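Local structure of ADP-ribosylation factor guanine nucleotide-exchange factor SEC7 (Saccharomyces cerevisiae, 4OIY) at residues S87-Q97 with L182-I191; I108-E117 with A130-I141. The protein activates the small GTPase ARF1 at the trans-Golgi network as a guanine nucleotide-exchange factor, the chain here being its catalytic Sec7 domain. All coordinates share one frame; numbering follows the deposited sequence.

Interaction 1: residues S87-Q97 with L182-I191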
loop_
_atom_site.group_PDB
_atom_site.type_symbol
_atom_site.label_atom_id
_atom_site.label_comp_id
_atom_site.label_asym_id
_atom_site.label_seq_id
_atom_site.Cartn_x
_atom_site.Cartn_y
_atom_site.Cartn_z
ATOM N N SER A 87 -4.797 -9.938 -10.340
ATOM C CA SER A 87 -5.998 -10.006 -9.512
ATOM C C SER A 87 -5.921 -8.883 -8.478
ATOM O O SER A 87 -4.836 -8.377 -8.172
ATOM C CB SER A 87 -6.127 -11.345 -8.804
ATOM O OG SER A 87 -5.249 -11.437 -7.702
ATOM N N ILE A 88 -7.068 -8.490 -7.941
ATOM C CA ILE A 88 -7.058 -7.452 -6.914
ATOM C C ILE A 88 -6.231 -7.895 -5.701
ATOM O O ILE A 88 -5.581 -7.056 -5.056
ATOM C CB ILE A 88 -8.474 -6.989 -6.518
ATOM C CG1 ILE A 88 -8.401 -5.750 -5.610
ATOM C CG2 ILE A 88 -9.253 -8.109 -5.842
ATOM C CD1 ILE A 88 -9.746 -5.120 -5.319
ATOM N N VAL A 89 -6.206 -9.200 -5.412
ATOM C CA VAL A 89 -5.370 -9.707 -4.314
ATOM C C VAL A 89 -3.874 -9.552 -4.614
ATOM O O VAL A 89 -3.112 -9.131 -3.753
ATOM C CB VAL A 89 -5.723 -11.168 -3.963
ATOM C CG1 VAL A 89 -4.664 -11.807 -3.059
ATOM C CG2 VAL A 89 -7.091 -11.213 -3.313
ATOM N N ASP A 90 -3.451 -9.887 -5.825
ATOM C CA ASP A 90 -2.044 -9.746 -6.172
ATOM C C ASP A 90 -1.618 -8.284 -6.177
ATOM O O ASP A 90 -0.522 -7.948 -5.728
ATOM C CB ASP A 90 -1.741 -10.453 -7.491
ATOM C CG ASP A 90 -1.561 -11.965 -7.306
ATOM O OD1 ASP A 90 -1.289 -12.412 -6.168
ATOM O OD2 ASP A 90 -1.689 -12.701 -8.290
ATOM N N ALA A 91 -2.508 -7.409 -6.635
ATOM C CA ALA A 91 -2.248 -5.971 -6.589
ATOM C C ALA A 91 -2.135 -5.471 -5.156
ATOM O O ALA A 91 -1.192 -4.773 -4.821
ATOM C CB ALA A 91 -3.330 -5.207 -7.334
ATOM N N LEU A 92 -3.081 -5.869 -4.312
ATOM C CA LEU A 92 -3.050 -5.502 -2.895
ATOM C C LEU A 92 -1.789 -6.019 -2.191
ATOM O O LEU A 92 -1.207 -5.322 -1.349
ATOM C CB LEU A 92 -4.286 -6.057 -2.194
ATOM C CG LEU A 92 -4.691 -5.458 -0.852
ATOM C CD1 LEU A 92 -5.018 -3.986 -1.013
ATOM C CD2 LEU A 92 -5.883 -6.229 -0.315
ATOM N N ARG A 93 -1.367 -7.243 -2.518
ATOM C CA ARG A 93 -0.177 -7.823 -1.896
ATOM C C ARG A 93 1.054 -7.000 -2.263
ATOM O O ARG A 93 1.857 -6.643 -1.395
ATOM C CB ARG A 93 0.028 -9.300 -2.290
ATOM C CG ARG A 93 1.137 -9.950 -1.459
ATOM C CD ARG A 93 1.340 -11.451 -1.630
ATOM N NE ARG A 93 0.158 -12.287 -1.388
ATOM C CZ ARG A 93 -0.674 -12.711 -2.335
ATOM N NH1 ARG A 93 -0.493 -12.359 -3.603
ATOM N NH2 ARG A 93 -1.706 -13.477 -2.016
ATOM N N SER A 94 1.192 -6.685 -3.546
ATOM C CA SER A 94 2.303 -5.873 -4.023
ATOM C C SER A 94 2.324 -4.513 -3.323
ATOM O O SER A 94 3.360 -4.059 -2.847
ATOM C CB SER A 94 2.207 -5.681 -5.536
ATOM O OG SER A 94 3.174 -4.752 -5.995
ATOM N N PHE A 95 1.155 -3.895 -3.233
ATOM C CA PHE A 95 1.019 -2.571 -2.644
ATOM C C PHE A 95 1.298 -2.569 -1.132
ATOM O O PHE A 95 2.147 -1.818 -0.650
ATOM C CB PHE A 95 -0.393 -2.055 -2.932
ATOM C CG PHE A 95 -0.640 -0.645 -2.479
ATOM C CD1 PHE A 95 0.162 0.393 -2.920
ATOM C CD2 PHE A 95 -1.713 -0.351 -1.647
ATOM C CE1 PHE A 95 -0.074 1.696 -2.505
ATOM C CE2 PHE A 95 -1.963 0.945 -1.237
ATOM C CZ PHE A 95 -1.143 1.974 -1.669
ATOM N N LEU A 96 0.584 -3.402 -0.385
ATOM C CA LEU A 96 0.663 -3.352 1.080
ATOM C C LEU A 96 1.957 -3.903 1.656
ATOM O O LEU A 96 2.272 -3.628 2.806
ATOM C CB LEU A 96 -0.527 -4.066 1.723
ATOM C CG LEU A 96 -1.905 -3.450 1.466
ATOM C CD1 LEU A 96 -2.977 -4.286 2.148
ATOM C CD2 LEU A 96 -1.978 -2.004 1.936
ATOM N N GLN A 97 2.714 -4.665 0.870
ATOM C CA GLN A 97 4.005 -5.170 1.335
ATOM C C GLN A 97 5.129 -4.148 1.086
ATOM O O GLN A 97 6.303 -4.413 1.408
ATOM C CB GLN A 97 4.315 -6.518 0.665
ATOM C CG GLN A 97 3.411 -7.639 1.163
ATOM C CD GLN A 97 3.739 -9.000 0.563
ATOM O OE1 GLN A 97 4.435 -9.100 -0.449
ATOM N NE2 GLN A 97 3.226 -10.055 1.188
ATOM N N LEU A 182 -10.739 -15.197 -4.882
ATOM C CA LEU A 182 -9.954 -14.257 -4.087
ATOM C C LEU A 182 -9.705 -14.784 -2.672
ATOM O O LEU A 182 -8.602 -14.639 -2.145
ATOM C CB LEU A 182 -10.639 -12.890 -4.020
ATOM C CG LEU A 182 -10.891 -12.166 -5.347
ATOM C CD1 LEU A 182 -11.527 -10.811 -5.086
ATOM C CD2 LEU A 182 -9.605 -12.026 -6.137
ATOM N N PHE A 183 -10.731 -15.376 -2.068
ATOM C CA PHE A 183 -10.601 -16.002 -0.758
ATOM C C PHE A 183 -9.435 -16.990 -0.743
ATOM O O PHE A 183 -8.568 -16.945 0.138
ATOM C CB PHE A 183 -11.900 -16.720 -0.393
ATOM C CG PHE A 183 -11.859 -17.412 0.937
ATOM C CD1 PHE A 183 -11.339 -18.690 1.048
ATOM C CD2 PHE A 183 -12.372 -16.796 2.066
ATOM C CE1 PHE A 183 -11.303 -19.331 2.276
ATOM C CE2 PHE A 183 -12.358 -17.441 3.292
ATOM C CZ PHE A 183 -11.814 -18.706 3.395
ATOM N N ASN A 184 -9.398 -17.865 -1.741
ATOM C CA ASN A 184 -8.338 -18.869 -1.816
ATOM C C ASN A 184 -6.955 -18.265 -2.054
ATOM O O ASN A 184 -5.965 -18.746 -1.503
ATOM C CB ASN A 184 -8.672 -19.922 -2.879
ATOM C CG ASN A 184 -9.838 -20.805 -2.473
ATOM O OD1 ASN A 184 -10.150 -20.936 -1.292
ATOM N ND2 ASN A 184 -10.484 -21.417 -3.456
ATOM N N GLU A 185 -6.884 -17.194 -2.843
ATOM C CA GLU A 185 -5.621 -16.488 -3.041
ATOM C C GLU A 185 -5.061 -15.997 -1.708
ATOM O O GLU A 185 -3.874 -16.179 -1.421
ATOM C CB GLU A 185 -5.787 -15.316 -4.009
ATOM C CG GLU A 185 -6.009 -15.758 -5.449
ATOM C CD GLU A 185 -5.909 -14.619 -6.442
ATOM O OE1 GLU A 185 -5.039 -13.750 -6.273
ATOM O OE2 GLU A 185 -6.693 -14.603 -7.418
ATOM N N ILE A 186 -5.922 -15.399 -0.888
ATOM C CA ILE A 186 -5.507 -14.922 0.428
ATOM C C ILE A 186 -5.156 -16.098 1.328
ATOM O O ILE A 186 -4.121 -16.077 1.987
ATOM C CB ILE A 186 -6.600 -14.059 1.096
ATOM C CG1 ILE A 186 -6.802 -12.750 0.318
ATOM C CG2 ILE A 186 -6.256 -13.780 2.562
ATOM C CD1 ILE A 186 -5.710 -11.723 0.507
ATOM N N ALA A 187 -6.024 -17.107 1.364
ATOM C CA ALA A 187 -5.810 -18.275 2.230
ATOM C C ALA A 187 -4.475 -18.963 1.952
ATOM O O ALA A 187 -3.806 -19.421 2.881
ATOM C CB ALA A 187 -6.954 -19.269 2.082
ATOM N N ASN A 188 -4.083 -19.030 0.683
ATOM C CA ASN A 188 -2.889 -19.783 0.298
ATOM C C ASN A 188 -1.590 -18.993 0.405
ATOM O O ASN A 188 -0.515 -19.589 0.508
ATOM C CB ASN A 188 -3.047 -20.325 -1.122
ATOM C CG ASN A 188 -4.102 -21.411 -1.220
ATOM O OD1 ASN A 188 -4.467 -22.032 -0.221
ATOM N ND2 ASN A 188 -4.582 -21.659 -2.430
ATOM N N ASN A 189 -1.682 -17.664 0.353
ATOM C CA ASN A 189 -0.511 -16.796 0.474
ATOM C C ASN A 189 -0.844 -15.490 1.203
ATOM O O ASN A 189 -1.397 -14.557 0.616
ATOM C CB ASN A 189 0.096 -16.508 -0.906
ATOM C CG ASN A 189 0.726 -17.744 -1.541
ATOM O OD1 ASN A 189 1.779 -18.215 -1.101
ATOM N ND2 ASN A 189 0.080 -18.283 -2.568
ATOM N N GLU A 190 -0.507 -15.454 2.492
ATOM C CA GLU A 190 -0.717 -14.292 3.354
ATOM C C GLU A 190 -0.098 -13.029 2.774
ATOM O O GLU A 190 1.015 -13.072 2.256
ATOM C CB GLU A 190 -0.078 -14.562 4.719
ATOM C CG GLU A 190 -0.172 -13.416 5.715
ATOM C CD GLU A 190 0.498 -13.724 7.044
ATOM O OE1 GLU A 190 1.126 -14.794 7.172
ATOM O OE2 GLU A 190 0.389 -12.892 7.966
ATOM N N ILE A 191 -0.814 -11.911 2.876
ATOM C CA ILE A 191 -0.239 -10.604 2.572
ATOM C C ILE A 191 0.520 -10.102 3.799
ATOM O O ILE A 191 0.003 -10.118 4.918
ATOM C CB ILE A 191 -1.321 -9.585 2.169
ATOM C CG1 ILE A 191 -2.012 -10.052 0.882
ATOM C CG2 ILE A 191 -0.707 -8.196 1.997
ATOM C CD1 ILE A 191 -3.152 -9.171 0.426
ATOM O OXT ILE A 191 1.674 -9.678 3.705
HETATM O O HOH W 1 -2.602 -14.424 -4.848
#
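Arg93 lies over the C-terminal tail of the chain and bonds to its backbone. Its CB and CG rest on Ile191 CG1, with CB to CG1 at 3.8 Å. Beyond them the chain bends at chi3 (-56°), which swings the guanidinium toward the end of helix 182-188. There NH2 gives a hydrogen bond to Asn189 O at 2.9 Å, close to the guanidinium plane, and NE adds a weak one to the same oxygen. NH1 makes a salt bridge with Asp90 OD1 one helical turn back, at 2.7 Å. A lysine in its place would probably lose either the paired grip on Asn189 O or the bond to Asp90, one ammonium being unable to span both.

Glu185 approaches the N-terminal end of helix 88-96. Its OE1 accepts from Ser87 OG at 2.7 Å on the syn lone pair, and the same hydroxyl caps the helix by accepting from Asp90 N. The carboxylates of Glu185 and Asp90 come close, but a water donates to OE1 and OD1 and accepts from Arg93 NH2, probably easing their repulsion. Beneath this polar border, Val89 sends CG1 to Ile186 CD1 (3.7 Å) and CG2 to Leu182 CD2, while Leu182 CD1 meets Ile88 CG2. At the far end the amide of Gln97 donates nearly straight (176°) from NE2 to the terminal carboxylate oxygen Ile191 OXT.

The axes of 88-96 and 182-188 come within 10.0 Å at 37°. Helix 105-122 packs against Ile88, Ala91 and Leu92, and helix 130-148 takes Leu96 and Phe183 and holds Ile191 N through Asn144.

Interaction 2: residues I108-E117 with A130-I141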
loop_
_atom_site.group_PDB
_atom_site.type_symbol
_atom_site.label_atom_id
_atom_site.label_comp_id
_atom_site.label_asym_id
_atom_site.label_seq_id
_atom_site.Cartn_x
_atom_site.Cartn_y
_atom_site.Cartn_z
ATOM N N ILE A 108 -5.742 5.746 6.205
ATOM C CA ILE A 108 -5.915 4.484 5.505
ATOM C C ILE A 108 -6.827 4.677 4.302
ATOM O O ILE A 108 -6.511 4.222 3.204
ATOM C CB ILE A 108 -6.483 3.393 6.445
ATOM C CG1 ILE A 108 -5.465 3.065 7.536
ATOM C CG2 ILE A 108 -6.841 2.131 5.664
ATOM C CD1 ILE A 108 -6.031 2.251 8.670
ATOM N N ASP A 109 -7.940 5.376 4.501
ATOM C CA ASP A 109 -8.907 5.582 3.432
ATOM C C ASP A 109 -8.277 6.280 2.218
ATOM O O ASP A 109 -8.619 5.969 1.078
ATOM C CB ASP A 109 -10.120 6.378 3.932
ATOM C CG ASP A 109 -10.985 5.606 4.949
ATOM O OD1 ASP A 109 -10.856 4.374 5.096
ATOM O OD2 ASP A 109 -11.804 6.265 5.635
ATOM N N ARG A 110 -7.380 7.231 2.463
ATOM C CA ARG A 110 -6.663 7.907 1.370
ATOM C C ARG A 110 -5.844 6.911 0.541
ATOM O O ARG A 110 -5.911 6.922 -0.699
ATOM C CB ARG A 110 -5.758 9.022 1.910
ATOM C CG ARG A 110 -6.502 10.207 2.510
ATOM C CD ARG A 110 -5.622 11.454 2.520
ATOM N NE ARG A 110 -4.560 11.439 3.523
ATOM C CZ ARG A 110 -4.727 11.780 4.800
ATOM N NH1 ARG A 110 -3.702 11.741 5.632
ATOM N NH2 ARG A 110 -5.923 12.151 5.256
ATOM N N PHE A 111 -5.072 6.058 1.213
ATOM C CA PHE A 111 -4.299 5.016 0.525
ATOM C C PHE A 111 -5.203 4.094 -0.284
ATOM O O PHE A 111 -4.922 3.801 -1.455
ATOM C CB PHE A 111 -3.518 4.153 1.513
ATOM C CG PHE A 111 -2.313 4.819 2.104
ATOM C CD1 PHE A 111 -1.095 4.781 1.449
ATOM C CD2 PHE A 111 -2.390 5.448 3.333
ATOM C CE1 PHE A 111 0.021 5.366 2.004
ATOM C CE2 PHE A 111 -1.271 6.034 3.899
ATOM C CZ PHE A 111 -0.067 6.002 3.225
ATOM N N MET A 112 -6.274 3.608 0.341
ATOM C CA MET A 112 -7.072 2.559 -0.268
ATOM C C MET A 112 -7.924 3.096 -1.400
ATOM O O MET A 112 -8.169 2.377 -2.370
ATOM C CB MET A 112 -7.890 1.816 0.794
ATOM C CG MET A 112 -7.009 1.222 1.904
ATOM S SD MET A 112 -5.510 0.374 1.331
ATOM C CE MET A 112 -6.323 -0.870 0.366
ATOM N N LEU A 113 -8.350 4.358 -1.310
ATOM C CA LEU A 113 -9.082 4.967 -2.427
ATOM C C LEU A 113 -8.177 5.155 -3.638
ATOM O O LEU A 113 -8.588 4.866 -4.764
ATOM C CB LEU A 113 -9.755 6.287 -2.041
ATOM C CG LEU A 113 -10.541 6.957 -3.178
ATOM C CD1 LEU A 113 -11.642 6.057 -3.722
ATOM C CD2 LEU A 113 -11.096 8.287 -2.688
ATOM N N LYS A 114 -6.949 5.617 -3.415
ATOM C CA LYS A 114 -6.008 5.789 -4.518
ATOM C C LYS A 114 -5.617 4.441 -5.120
ATOM O O LYS A 114 -5.526 4.309 -6.341
ATOM C CB LYS A 114 -4.765 6.542 -4.062
ATOM C CG LYS A 114 -3.748 6.793 -5.160
ATOM C CD LYS A 114 -4.258 7.681 -6.287
ATOM C CE LYS A 114 -3.171 7.850 -7.340
ATOM N NZ LYS A 114 -3.619 8.555 -8.567
ATOM N N PHE A 115 -5.382 3.444 -4.269
ATOM C CA PHE A 115 -5.149 2.083 -4.746
ATOM C C PHE A 115 -6.293 1.621 -5.646
ATOM O O PHE A 115 -6.059 1.126 -6.750
ATOM C CB PHE A 115 -4.986 1.111 -3.580
ATOM C CG PHE A 115 -5.055 -0.327 -3.990
ATOM C CD1 PHE A 115 -3.940 -0.947 -4.528
ATOM C CD2 PHE A 115 -6.238 -1.042 -3.886
ATOM C CE1 PHE A 115 -4.000 -2.255 -4.946
ATOM C CE2 PHE A 115 -6.305 -2.359 -4.311
ATOM C CZ PHE A 115 -5.179 -2.961 -4.840
ATOM N N ALA A 116 -7.525 1.793 -5.177
ATOM C CA ALA A 116 -8.703 1.339 -5.925
ATOM C C ALA A 116 -8.784 2.042 -7.269
ATOM O O ALA A 116 -9.063 1.413 -8.286
ATOM C CB ALA A 116 -9.974 1.587 -5.118
ATOM N N GLU A 117 -8.539 3.343 -7.279
ATOM C CA GLU A 117 -8.588 4.113 -8.518
ATOM C C GLU A 117 -7.545 3.630 -9.519
ATOM O O GLU A 117 -7.848 3.466 -10.705
ATOM C CB GLU A 117 -8.445 5.605 -8.225
ATOM C CG GLU A 117 -9.694 6.186 -7.581
ATOM C CD GLU A 117 -9.484 7.554 -6.969
ATOM O OE1 GLU A 117 -8.332 8.034 -6.942
ATOM O OE2 GLU A 117 -10.478 8.148 -6.488
ATOM N N ALA A 130 -14.757 2.204 -9.050
ATOM C CA ALA A 130 -13.669 2.145 -8.076
ATOM C C ALA A 130 -14.167 1.837 -6.659
ATOM O O ALA A 130 -13.458 1.209 -5.880
ATOM C CB ALA A 130 -12.873 3.444 -8.085
ATOM N N ASP A 131 -15.385 2.258 -6.327
ATOM C CA ASP A 131 -15.929 2.044 -4.979
ATOM C C ASP A 131 -15.995 0.548 -4.670
ATOM O O ASP A 131 -15.815 0.141 -3.535
ATOM C CB ASP A 131 -17.327 2.678 -4.851
ATOM C CG ASP A 131 -17.744 2.925 -3.411
ATOM O OD1 ASP A 131 -16.870 3.131 -2.554
ATOM O OD2 ASP A 131 -18.967 2.945 -3.140
ATOM N N THR A 132 -16.240 -0.267 -5.690
ATOM C CA THR A 132 -16.269 -1.720 -5.514
ATOM C C THR A 132 -14.893 -2.239 -5.113
ATOM O O THR A 132 -14.775 -3.007 -4.167
ATOM C CB THR A 132 -16.718 -2.416 -6.803
ATOM O OG1 THR A 132 -18.003 -1.911 -7.191
ATOM C CG2 THR A 132 -16.787 -3.918 -6.617
ATOM N N ALA A 133 -13.855 -1.801 -5.824
ATOM C CA ALA A 133 -12.490 -2.202 -5.494
ATOM C C ALA A 133 -12.071 -1.671 -4.118
ATOM O O ALA A 133 -11.387 -2.353 -3.361
ATOM C CB ALA A 133 -11.518 -1.738 -6.570
ATOM N N TYR A 134 -12.502 -0.453 -3.804
ATOM C CA TYR A 134 -12.227 0.186 -2.522
ATOM C C TYR A 134 -12.762 -0.649 -1.362
ATOM O O TYR A 134 -12.015 -1.043 -0.480
ATOM C CB TYR A 134 -12.844 1.590 -2.509
ATOM C CG TYR A 134 -12.765 2.363 -1.201
ATOM C CD1 TYR A 134 -11.568 2.909 -0.754
ATOM C CD2 TYR A 134 -13.910 2.618 -0.455
ATOM C CE1 TYR A 134 -11.510 3.646 0.415
ATOM C CE2 TYR A 134 -13.856 3.351 0.716
ATOM C CZ TYR A 134 -12.657 3.866 1.148
ATOM O OH TYR A 134 -12.613 4.607 2.315
ATOM N N VAL A 135 -14.063 -0.945 -1.369
ATOM C CA VAL A 135 -14.636 -1.695 -0.251
ATOM C C VAL A 135 -14.138 -3.132 -0.195
ATOM O O VAL A 135 -13.939 -3.690 0.887
ATOM C CB VAL A 135 -16.179 -1.665 -0.208
ATOM C CG1 VAL A 135 -16.681 -0.233 -0.098
ATOM C CG2 VAL A 135 -16.789 -2.394 -1.396
ATOM N N LEU A 136 -13.925 -3.735 -1.364
ATOM C CA LEU A 136 -13.428 -5.101 -1.419
ATOM C C LEU A 136 -12.041 -5.191 -0.795
ATOM O O LEU A 136 -11.724 -6.174 -0.138
ATOM C CB LEU A 136 -13.407 -5.604 -2.862
ATOM C CG LEU A 136 -12.934 -7.044 -3.089
ATOM C CD1 LEU A 136 -13.730 -8.016 -2.233
ATOM C CD2 LEU A 136 -13.056 -7.404 -4.559
ATOM N N SER A 137 -11.228 -4.150 -0.982
ATOM C CA SER A 137 -9.877 -4.138 -0.427
ATOM C C SER A 137 -9.885 -4.233 1.099
ATOM O O SER A 137 -9.073 -4.933 1.676
ATOM C CB SER A 137 -9.117 -2.897 -0.886
ATOM O OG SER A 137 -8.921 -2.941 -2.282
ATOM N N TYR A 138 -10.816 -3.542 1.759
ATOM C CA TYR A 138 -10.927 -3.662 3.219
ATOM C C TYR A 138 -11.349 -5.058 3.657
ATOM O O TYR A 138 -10.851 -5.589 4.641
ATOM C CB TYR A 138 -11.911 -2.643 3.803
ATOM C CG TYR A 138 -11.359 -1.250 3.784
ATOM C CD1 TYR A 138 -10.589 -0.776 4.840
ATOM C CD2 TYR A 138 -11.576 -0.418 2.702
ATOM C CE1 TYR A 138 -10.057 0.500 4.812
ATOM C CE2 TYR A 138 -11.064 0.856 2.670
ATOM C CZ TYR A 138 -10.303 1.310 3.730
ATOM O OH TYR A 138 -9.786 2.577 3.686
ATOM N N SER A 139 -12.264 -5.658 2.899
ATOM C CA SER A 139 -12.712 -7.005 3.214
ATOM C C SER A 139 -11.565 -8.002 3.059
ATOM O O SER A 139 -11.451 -8.948 3.837
ATOM C CB SER A 139 -13.889 -7.389 2.322
ATOM O OG SER A 139 -14.361 -8.672 2.642
ATOM N N LEU A 140 -10.717 -7.777 2.061
ATOM C CA LEU A 140 -9.570 -8.637 1.820
ATOM C C LEU A 140 -8.523 -8.468 2.909
ATOM O O LEU A 140 -7.919 -9.447 3.329
ATOM C CB LEU A 140 -8.957 -8.367 0.444
ATOM C CG LEU A 140 -9.817 -8.812 -0.742
ATOM C CD1 LEU A 140 -9.316 -8.219 -2.045
ATOM C CD2 LEU A 140 -9.878 -10.331 -0.817
ATOM N N ILE A 141 -8.305 -7.237 3.370
ATOM C CA ILE A 141 -7.369 -7.002 4.475
ATOM C C ILE A 141 -7.858 -7.705 5.740
ATOM O O ILE A 141 -7.075 -8.341 6.458
ATOM C CB ILE A 141 -7.177 -5.493 4.740
ATOM C CG1 ILE A 141 -6.363 -4.858 3.606
ATOM C CG2 ILE A 141 -6.467 -5.260 6.076
ATOM C CD1 ILE A 141 -6.424 -3.352 3.578
#
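Two side chains interlock as knobs into holes where helix 108-117 meets helix 130-141: Met112 sits among Tyr134, Ser137, Tyr138 and Ile141, and Tyr134 among Asp109, Met112, Leu113 and Ala116. Met112 is bent at both chi2 (-45°) and chi3, a curl that carries its CE to Ser137 CB at 3.7 Å and, tip to tip, to Ile141 CD1. Its CB and CG lie against the phenol end of Tyr138, which Ile108 CG2 also touches. Tyr134 turns its ring edge to the opposing backbone, CD1 reaching Leu113 N at 3.6 Å, while Tyr138 CE2 lies over the rim of one face of that ring. The closest backbone approach is at Ala116, whose CB touches Ala133 CB at 3.9 Å and lies 3.5 Å from Tyr134 N; the small alanines are consistent with the close axis approach of 8.2 Å.

The two helices, crossing at 129°, belong to the all-helical Sec7 domain. Helix 105-122 also carries Asp121, a magnesium-binding residue, and the side chain of Glu117, whose CG touches Ala130 CB, is about 6 Å from the side chain of Asp121. On the same helix Phe111 stacks on Phe99, and Phe115 also meets Phe83 edge-to-face.

Polar contacts are few. Tyr138 OH donates a short but weak hydrogen bond to Asp109 OD1 at 2.5 Å, the carboxylate plane standing 78° from the ring. In one of its two conformers, and so less certainly, Ser137 donates from OG to Ala133 O within its own helix and brings that oxygen up to the edge of the Phe115 ring.

Interactions 1 and 2 share a hydrophobic centre without sharing a helix. Interaction 2 is nested along the chain inside the loop that interaction 1 closes, and helices 88-96 and 105-122 follow each other in the chain. The two meet where Leu92 CD1 packs on Met112 CE at 3.6 Å and the Phe115 ring lies against Ala91, Leu92 and Phe95. Both are partly buried, but their chemistry differs. Residues 87-97 with 182-191 have an apolar base under a charged, water-bridged border reaching the chain terminus, whereas 108-117 with 130-141 rely chiefly on interlocked apolar and aromatic side chains, with one weak tyrosine–aspartate hydrogen bond at the margin.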